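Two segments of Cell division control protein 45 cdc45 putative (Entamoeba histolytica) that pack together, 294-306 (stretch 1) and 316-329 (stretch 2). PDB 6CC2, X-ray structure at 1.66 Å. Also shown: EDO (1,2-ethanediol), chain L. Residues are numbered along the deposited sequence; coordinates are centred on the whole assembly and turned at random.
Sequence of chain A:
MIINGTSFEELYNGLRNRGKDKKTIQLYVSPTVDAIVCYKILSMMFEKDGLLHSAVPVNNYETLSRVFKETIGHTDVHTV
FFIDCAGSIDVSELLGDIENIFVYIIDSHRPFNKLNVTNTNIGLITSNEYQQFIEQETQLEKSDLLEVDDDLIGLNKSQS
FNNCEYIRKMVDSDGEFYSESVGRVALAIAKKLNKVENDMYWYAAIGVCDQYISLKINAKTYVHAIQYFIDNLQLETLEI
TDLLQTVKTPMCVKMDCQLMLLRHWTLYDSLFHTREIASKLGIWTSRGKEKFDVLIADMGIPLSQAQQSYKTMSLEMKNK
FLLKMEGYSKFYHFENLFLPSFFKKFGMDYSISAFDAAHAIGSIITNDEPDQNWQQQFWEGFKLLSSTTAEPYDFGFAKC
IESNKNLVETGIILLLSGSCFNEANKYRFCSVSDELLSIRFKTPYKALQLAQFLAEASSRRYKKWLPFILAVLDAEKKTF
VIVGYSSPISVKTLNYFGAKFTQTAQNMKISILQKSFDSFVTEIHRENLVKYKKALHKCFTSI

Stretch 1, residues 294-306: VLIADMGIPLSQA
Stretch 2 316-329: EMKNKFLLKMEGYS

Stretch 2 is helical throughout (316-329); stretch 1 enters as a helix, turns at Gly300 and resumes as a helix from Leu303. The N-to-C directions of helices 294-298 and 316-329 differ by 110° and their axes approach to 11.3 Å. Met299 and Ile301, on the two sides of Gly300 in sequence, bury the most surface in stretch 1, with CA atoms 6.0 Å apart for Met299-Lys324 and 6.4 Å for Ile301-Met317. Leu295 (t, m) packs apolar CD2 3.6 Å from Tyr328 CE2 (chi1 m). Asp298 (chi1 t) accepts a short hydrogen bond at OD2 from Tyr328 OH, 2.6 Å; the same OD2 forms a long salt bridge, 3.9 Å, to Lys324 NZ (m, m, t, t). Selenomethionine Met299 (m, t, m) has SE at the edge of two rings: 4.1 Å from Phe321 CD1 (chi1 t) and 5.5 Å from the Tyr328 centroid. Gly300 (phi/psi 75/25) closes a Schellman motif, Gly300 N bonded to Ala297 O at 2.9 Å and Ile301 N weakly to Ile296 O at 3.5 Å; an ideal CB would lie a tight 3.3 Å from Lys320 CE. Extended Ile301 (-109/121; m, t) makes apolar contact, CD1 3.8 Å from Phe321 CB. N-cap Pro302 packs CD 3.9 Å from SE of selenomethionine Met317 (m, m, 98°). Gln305 OE1 touches Met317 CG at 3.4 Å, a van der Waals contact.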

ATOM      1  N   VAL A 294      20.626 -20.626 -13.567  1.00 32.77           N
ATOM      2  CA  VAL A 294      20.388 -21.357 -14.807  1.00 35.05           C
ATOM      3  C   VAL A 294      19.461 -20.565 -15.719  1.00 32.74           C
ATOM      4  O   VAL A 294      19.642 -20.540 -16.943  1.00 31.48           O
ATOM      5  CB  VAL A 294      19.821 -22.757 -14.499  1.00 35.38           C
ATOM      6  CG1 VAL A 294      19.184 -23.346 -15.730  1.00 34.43           C
ATOM      7  CG2 VAL A 294      20.921 -23.658 -13.969  1.00 36.74           C
ATOM      8  N   LEU A 295      18.448 -19.921 -15.147  1.00 32.16           N
ATOM      9  CA  LEU A 295      17.557 -19.082 -15.933  1.00 31.62           C
ATOM     10  C   LEU A 295      18.320 -17.919 -16.566  1.00 27.93           C
ATOM     11  O   LEU A 295      18.124 -17.608 -17.746  1.00 29.26           O
ATOM     12  CB  LEU A 295      16.428 -18.565 -15.048  1.00 35.32           C
ATOM     13  CG  LEU A 295      15.269 -17.771 -15.658  1.00 52.30           C
ATOM     14  CD1 LEU A 295      15.665 -16.342 -16.002  1.00 61.43           C
ATOM     15  CD2 LEU A 295      14.719 -18.491 -16.883  1.00 58.25           C
ATOM     16  N   ILE A 296      19.178 -17.258 -15.788  1.00 26.49           N
ATOM     17  CA  ILE A 296      19.922 -16.123 -16.319  1.00 25.86           C
ATOM     18  C   ILE A 296      20.799 -16.572 -17.480  1.00 27.42           C
ATOM     19  O   ILE A 296      20.897 -15.894 -18.510  1.00 28.74           O
ATOM     20  CB  ILE A 296      20.752 -15.463 -15.213  1.00 26.33           C
ATOM     21  CG1 ILE A 296      19.868 -14.951 -14.067  1.00 30.01           C
ATOM     22  CG2 ILE A 296      21.580 -14.301 -15.800  1.00 28.86           C
ATOM     23  CD1 ILE A 296      18.820 -13.947 -14.495  1.00 34.57           C
ATOM     24  N   ALA A 297      21.446 -17.731 -17.334  1.00 27.37           N
ATOM     25  CA  ALA A 297      22.272 -18.278 -18.406  1.00 30.33           C
ATOM     26  C   ALA A 297      21.434 -18.637 -19.627  1.00 31.22           C
ATOM     27  O   ALA A 297      21.897 -18.482 -20.765  1.00 32.18           O
ATOM     28  CB  ALA A 297      23.041 -19.492 -17.899  1.00 34.46           C
ATOM     29  N   ASP A 298      20.209 -19.113 -19.413  1.00 32.38           N
ATOM     30  CA  ASP A 298      19.322 -19.420 -20.525  1.00 33.80           C
ATOM     31  C   ASP A 298      19.022 -18.190 -21.372  1.00 29.96           C
ATOM     32  O   ASP A 298      18.735 -18.321 -22.567  1.00 32.28           O
ATOM     33  CB  ASP A 298      18.007 -20.005 -19.999  1.00 44.63           C
ATOM     34  CG  ASP A 298      17.158 -20.614 -21.105  1.00 55.77           C
ATOM     35  OD1 ASP A 298      17.373 -21.800 -21.429  1.00 58.55           O
ATOM     36  OD2 ASP A 298      16.281 -19.909 -21.652  1.00 56.10           O
HETATM   37  N   MSE A 299      19.054 -17.002 -20.774  1.00 27.74           N
HETATM   38  CA  MSE A 299      18.806 -15.772 -21.517  1.00 28.41           C
HETATM   39  C   MSE A 299      20.036 -15.335 -22.308  1.00 31.20           C
HETATM   40  O   MSE A 299      19.966 -14.415 -23.130  1.00 32.68           O
HETATM   41  CB  MSE A 299      18.375 -14.654 -20.567  1.00 30.12           C
HETATM   42  CG  MSE A 299      17.074 -14.938 -19.881  1.00 33.08           C
HETATM   43 SE   MSE A 299      16.449 -13.380 -18.884  0.63 36.97          SE
HETATM   44  CE  MSE A 299      17.879 -13.223 -17.649  1.00 36.19           C
ATOM     45  N   GLY A 300      21.158 -16.008 -22.060  1.00 30.39           N
ATOM     46  CA  GLY A 300      22.411 -15.639 -22.684  1.00 28.86           C
ATOM     47  C   GLY A 300      23.049 -14.405 -22.108  1.00 30.80           C
ATOM     48  O   GLY A 300      23.827 -13.734 -22.797  1.00 31.67           O
ATOM     49  N   ILE A 301      22.749 -14.080 -20.857  1.00 29.59           N
ATOM     50  CA  ILE A 301      23.284 -12.894 -20.198  1.00 25.72           C
ATOM     51  C   ILE A 301      24.282 -13.340 -19.135  1.00 27.96           C
ATOM     52  O   ILE A 301      23.901 -14.061 -18.204  1.00 28.94           O
ATOM     53  CB  ILE A 301      22.166 -12.050 -19.575  1.00 24.89           C
ATOM     54  CG1 ILE A 301      21.170 -11.615 -20.655  1.00 26.04           C
ATOM     55  CG2 ILE A 301      22.741 -10.844 -18.846  1.00 27.15           C
ATOM     56  CD1 ILE A 301      19.908 -10.970 -20.105  1.00 25.91           C
ATOM     57  N   PRO A 302      25.541 -12.922 -19.206  1.00 29.23           N
ATOM     58  CA  PRO A 302      26.484 -13.275 -18.136  1.00 29.28           C
ATOM     59  C   PRO A 302      26.121 -12.590 -16.822  1.00 27.72           C
ATOM     60  O   PRO A 302      25.497 -11.528 -16.789  1.00 28.12           O
ATOM     61  CB  PRO A 302      27.843 -12.795 -18.670  1.00 37.39           C
ATOM     62  CG  PRO A 302      27.514 -11.738 -19.665  1.00 42.55           C
ATOM     63  CD  PRO A 302      26.171 -12.116 -20.268  1.00 35.55           C
ATOM     64  N   LEU A 303      26.533 -13.214 -15.717  1.00 29.36           N
ATOM     65  CA  LEU A 303      26.242 -12.622 -14.411  1.00 29.17           C
ATOM     66  C   LEU A 303      26.905 -11.257 -14.251  1.00 29.24           C
ATOM     67  O   LEU A 303      26.376 -10.389 -13.547  1.00 30.02           O
ATOM     68  CB  LEU A 303      26.690 -13.565 -13.302  1.00 32.29           C
ATOM     69  CG  LEU A 303      25.857 -14.826 -13.102  1.00 36.65           C
ATOM     70  CD1 LEU A 303      26.373 -15.582 -11.876  1.00 42.56           C
ATOM     71  CD2 LEU A 303      24.376 -14.525 -12.929  1.00 39.23           C
ATOM     72  N   SER A 304      28.045 -11.037 -14.895  1.00 31.92           N
ATOM     73  CA  SER A 304      28.701  -9.735 -14.812  1.00 37.23           C
ATOM     74  C   SER A 304      27.833  -8.634 -15.406  1.00 40.10           C
ATOM     75  O   SER A 304      27.941  -7.472 -15.001  1.00 43.27           O
ATOM     76  CB  SER A 304      30.050  -9.779 -15.529  1.00 38.48           C
ATOM     77  OG  SER A 304      29.862 -10.021 -16.908  1.00 41.20           O
ATOM     78  N   GLN A 305      26.987  -8.971 -16.372  1.00 32.09           N
ATOM     79  CA  GLN A 305      26.035  -8.015 -16.927  1.00 26.03           C
ATOM     80  C   GLN A 305      24.755  -7.956 -16.115  1.00 23.76           C
ATOM     81  O   GLN A 305      24.225  -6.869 -15.865  1.00 25.76           O
ATOM     82  CB  GLN A 305      25.719  -8.371 -18.387  1.00 26.21           C
ATOM     83  CG  GLN A 305      26.840  -8.016 -19.383  1.00 33.66           C
ATOM     84  CD  GLN A 305      26.935  -6.515 -19.654  1.00 37.14           C
ATOM     85  OE1 GLN A 305      25.925  -5.829 -19.807  1.00 37.36           O
ATOM     86  NE2 GLN A 305      28.159  -6.005 -19.721  1.00 45.16           N
ATOM     87  N   ALA A 306      24.228  -9.114 -15.707  1.00 22.92           N
ATOM     88  CA  ALA A 306      22.950  -9.133 -15.010  1.00 20.81           C
ATOM     89  C   ALA A 306      23.055  -8.497 -13.630  1.00 21.53           C
ATOM     90  O   ALA A 306      22.052  -8.008 -13.094  1.00 21.89           O
ATOM     91  CB  ALA A 306      22.437 -10.568 -14.868  1.00 25.64           C
ATOM     92  N   GLU A 316      22.327  -4.208 -25.685  1.00 24.72           N
ATOM     93  CA  GLU A 316      22.262  -5.545 -26.267  1.00 26.16           C
ATOM     94  C   GLU A 316      21.769  -6.558 -25.247  1.00 25.28           C
ATOM     95  O   GLU A 316      21.006  -7.472 -25.586  1.00 26.09           O
ATOM     96  CB  GLU A 316      23.634  -5.967 -26.805  1.00 26.57           C
ATOM     97  CG  GLU A 316      24.049  -5.306 -28.089  1.00 27.61           C
ATOM     98  CD  GLU A 316      24.719  -3.958 -27.902  1.00 30.34           C
ATOM     99  OE1 GLU A 316      24.714  -3.435 -26.770  1.00 31.98           O
ATOM    100  OE2 GLU A 316      25.245  -3.425 -28.885  1.00 31.68           O
HETATM  101  N   MSE A 317      22.177  -6.416 -23.988  1.00 24.58           N
HETATM  102  CA  MSE A 317      21.753  -7.349 -22.967  1.00 24.26           C
HETATM  103  C   MSE A 317      20.291  -7.061 -22.598  1.00 23.92           C
HETATM  104  O   MSE A 317      19.531  -7.974 -22.325  1.00 24.32           O
HETATM  105  CB  MSE A 317      22.631  -7.263 -21.722  1.00 23.31           C
HETATM  106  CG  MSE A 317      24.051  -7.755 -21.928  1.00 24.61           C
HETATM  107 SE   MSE A 317      24.191  -9.610 -22.568  0.69 28.58          SE
HETATM  108  CE  MSE A 317      24.441  -9.227 -24.480  1.00 29.39           C
ATOM    109  N   LYS A 318      19.914  -5.781 -22.622  1.00 22.87           N
ATOM    110  CA  LYS A 318      18.527  -5.431 -22.331  1.00 22.26           C
ATOM    111  C   LYS A 318      17.590  -6.018 -23.385  1.00 23.21           C
ATOM    112  O   LYS A 318      16.495  -6.495 -23.054  1.00 23.30           O
ATOM    113  CB  LYS A 318      18.371  -3.915 -22.263  1.00 24.21           C
ATOM    114  CG  LYS A 318      18.959  -3.292 -21.008  1.00 24.61           C
ATOM    115  CD  LYS A 318      18.815  -1.784 -21.025  1.00 24.41           C
ATOM    116  CE  LYS A 318      19.272  -1.172 -19.707  1.00 30.35           C
ATOM    117  NZ  LYS A 318      20.337  -0.155 -19.896  1.00 37.03           N
ATOM    118  N   ASN A 319      18.005  -5.980 -24.649  1.00 23.20           N
ATOM    119  CA  ASN A 319      17.194  -6.531 -25.738  1.00 23.01           C
ATOM    120  C   ASN A 319      17.032  -8.039 -25.574  1.00 25.50           C
ATOM    121  O   ASN A 319      15.935  -8.576 -25.768  1.00 26.29           O
ATOM    122  CB  ASN A 319      17.814  -6.211 -27.095  1.00 24.54           C
ATOM    123  CG  ASN A 319      17.772  -4.722 -27.443  1.00 25.60           C
ATOM    124  OD1 ASN A 319      16.955  -3.972 -26.927  1.00 26.75           O
ATOM    125  ND2 ASN A 319      18.660  -4.302 -28.323  1.00 27.86           N
ATOM    126  N   LYS A 320      18.109  -8.735 -25.192  1.00 25.05           N
ATOM    127  CA  LYS A 320      18.022 -10.173 -24.940  1.00 25.95           C
ATOM    128  C   LYS A 320      17.057 -10.472 -23.805  1.00 24.68           C
ATOM    129  O   LYS A 320      16.232 -11.391 -23.895  1.00 27.92           O
ATOM    130  CB  LYS A 320      19.404 -10.755 -24.609  1.00 28.72           C
ATOM    131  CG  LYS A 320      20.263 -11.081 -25.811  1.00 32.10           C
ATOM    132  CD  LYS A 320      21.667 -11.552 -25.376  1.00 39.76           C
ATOM    133  CE  LYS A 320      22.100 -12.810 -26.112  1.00 47.32           C
ATOM    134  NZ  LYS A 320      23.567 -12.876 -26.240  1.00 58.84           N
ATOM    135  N   PHE A 321      17.166  -9.718 -22.710  1.00 21.66           N
ATOM    136  CA  PHE A 321      16.293  -9.920 -21.554  1.00 24.94           C
ATOM    137  C   PHE A 321      14.832  -9.720 -21.934  1.00 25.24           C
ATOM    138  O   PHE A 321      13.976 -10.562 -21.635  1.00 26.87           O
ATOM    139  CB  PHE A 321      16.725  -8.963 -20.442  1.00 25.94           C
ATOM    140  CG  PHE A 321      15.625  -8.588 -19.490  1.00 40.80           C
ATOM    141  CD1 PHE A 321      15.085  -9.514 -18.624  1.00 47.70           C
ATOM    142  CD2 PHE A 321      15.141  -7.286 -19.466  1.00 53.78           C
ATOM    143  CE1 PHE A 321      14.069  -9.148 -17.743  1.00 49.36           C
ATOM    144  CE2 PHE A 321      14.128  -6.919 -18.599  1.00 57.56           C
ATOM    145  CZ  PHE A 321      13.592  -7.856 -17.738  1.00 53.03           C
ATOM    146  N   LEU A 322      14.527  -8.626 -22.628  1.00 24.36           N
ATOM    147  CA  LEU A 322      13.146  -8.347 -22.999  1.00 24.64           C
ATOM    148  C   LEU A 322      12.575  -9.449 -23.884  1.00 25.72           C
ATOM    149  O   LEU A 322      11.446  -9.910 -23.676  1.00 27.14           O
ATOM    150  CB  LEU A 322      13.064  -7.002 -23.717  1.00 30.31           C
ATOM    151  CG  LEU A 322      11.770  -6.679 -24.464  1.00 52.57           C
ATOM    152  CD1 LEU A 322      10.571  -6.690 -23.529  1.00 58.21           C
ATOM    153  CD2 LEU A 322      11.883  -5.330 -25.177  1.00 62.46           C
ATOM    154  N   LEU A 323      13.331  -9.878 -24.889  1.00 25.94           N
ATOM    155  CA  LEU A 323      12.813 -10.903 -25.791  1.00 29.25           C
ATOM    156  C   LEU A 323      12.603 -12.220 -25.057  1.00 32.41           C
ATOM    157  O   LEU A 323      11.585 -12.892 -25.257  1.00 31.20           O
ATOM    158  CB  LEU A 323      13.770 -11.095 -26.958  1.00 27.92           C
ATOM    159  CG  LEU A 323      13.340 -12.119 -28.015  1.00 38.15           C
ATOM    160  CD1 LEU A 323      11.965 -11.764 -28.556  1.00 44.92           C
ATOM    161  CD2 LEU A 323      14.361 -12.196 -29.151  1.00 45.93           C
ATOM    162  N   LYS A 324      13.556 -12.607 -24.208  1.00 27.28           N
ATOM    163  CA  LYS A 324      13.426 -13.845 -23.457  1.00 27.68           C
ATOM    164  C   LYS A 324      12.256 -13.784 -22.485  1.00 27.51           C
ATOM    165  O   LYS A 324      11.500 -14.760 -22.365  1.00 30.05           O
ATOM    166  CB  LYS A 324      14.734 -14.135 -22.715  1.00 29.01           C
ATOM    167  CG  LYS A 324      15.865 -14.640 -23.630  1.00 31.31           C
ATOM    168  CD  LYS A 324      15.507 -15.983 -24.220  1.00 37.51           C
ATOM    169  CE  LYS A 324      16.752 -16.787 -24.605  1.00 45.40           C
ATOM    170  NZ  LYS A 324      16.395 -18.115 -25.139  1.00 47.87           N
HETATM  171  N   MSE A 325      12.074 -12.646 -21.806  1.00 27.86           N
HETATM  172  CA  MSE A 325      11.012 -12.498 -20.821  1.00 28.87           C
HETATM  173  C   MSE A 325       9.640 -12.506 -21.481  1.00 28.60           C
HETATM  174  O   MSE A 325       8.668 -13.007 -20.906  1.00 27.72           O
HETATM  175  CB  MSE A 325      11.202 -11.225 -20.014  1.00 33.23           C
HETATM  176  CG  MSE A 325      12.246 -11.330 -18.922  1.00 43.33           C
HETATM  177 SE   MSE A 325      11.747 -12.601 -17.503  1.00 47.41          SE
HETATM  178  CE  MSE A 325      10.100 -11.778 -16.922  1.00 54.95           C
ATOM    179  N   GLU A 326       9.551 -11.943 -22.687  1.00 31.14           N
ATOM    180  CA  GLU A 326       8.318 -12.043 -23.452  1.00 39.09           C
ATOM    181  C   GLU A 326       7.913 -13.499 -23.619  1.00 35.52           C
ATOM    182  O   GLU A 326       6.762 -13.865 -23.352  1.00 33.84           O
ATOM    183  CB  GLU A 326       8.482 -11.357 -24.808  1.00 54.39           C
ATOM    184  CG  GLU A 326       8.491  -9.834 -24.732  1.00 71.27           C
ATOM    185  CD  GLU A 326       8.631  -9.172 -26.093  1.00 79.90           C
ATOM    186  OE1 GLU A 326       8.623  -9.893 -27.114  1.00 83.06           O
ATOM    187  OE2 GLU A 326       8.748  -7.931 -26.141  1.00 79.26           O
ATOM    188  N   GLY A 327       8.860 -14.351 -24.037  1.00 32.35           N
ATOM    189  CA  GLY A 327       8.568 -15.770 -24.175  1.00 33.88           C
ATOM    190  C   GLY A 327       8.259 -16.431 -22.845  1.00 35.03           C
ATOM    191  O   GLY A 327       7.276 -17.164 -22.715  1.00 34.68           O
ATOM    192  N   TYR A 328       9.093 -16.181 -21.832  1.00 31.98           N
ATOM    193  CA  TYR A 328       8.837 -16.766 -20.516  1.00 31.02           C
ATOM    194  C   TYR A 328       7.445 -16.383 -20.017  1.00 30.74           C
ATOM    195  O   TYR A 328       6.758 -17.188 -19.385  1.00 32.51           O
ATOM    196  CB  TYR A 328       9.887 -16.307 -19.505  1.00 32.32           C
ATOM    197  CG  TYR A 328      11.306 -16.744 -19.793  1.00 32.96           C
ATOM    198  CD1 TYR A 328      11.576 -17.887 -20.528  1.00 36.36           C
ATOM    199  CD2 TYR A 328      12.376 -16.008 -19.313  1.00 31.47           C
ATOM    200  CE1 TYR A 328      12.883 -18.282 -20.778  1.00 39.71           C
ATOM    201  CE2 TYR A 328      13.672 -16.387 -19.547  1.00 40.17           C
ATOM    202  CZ  TYR A 328      13.924 -17.522 -20.285  1.00 41.19           C
ATOM    203  OH  TYR A 328      15.229 -17.882 -20.515  1.00 44.79           O
ATOM    204  N   SER A 329       7.006 -15.161 -20.311  1.00 27.77           N
ATOM    205  CA  SER A 329       5.739 -14.677 -19.759  1.00 28.78           C
ATOM    206  C   SER A 329       4.564 -15.461 -20.327  1.00 31.59           C
ATOM    207  O   SER A 329       3.548 -15.627 -19.648  1.00 34.44           O
ATOM    208  CB  SER A 329       5.564 -13.187 -20.045  1.00 31.75           C
ATOM    209  OG  SER A 329       5.290 -12.967 -21.414  1.00 34.64           O
TER
HETATM  210  C1  EDO L 611      20.651   1.813 -22.624  1.00 58.21           C
HETATM  211  O1  EDO L 611      21.331   0.793 -21.880  1.00 49.95           O
HETATM  212  C2  EDO L 611      19.629   2.532 -21.748  1.00 63.59           C
HETATM  213  O2  EDO L 611      20.272   3.089 -20.591  1.00 67.56           O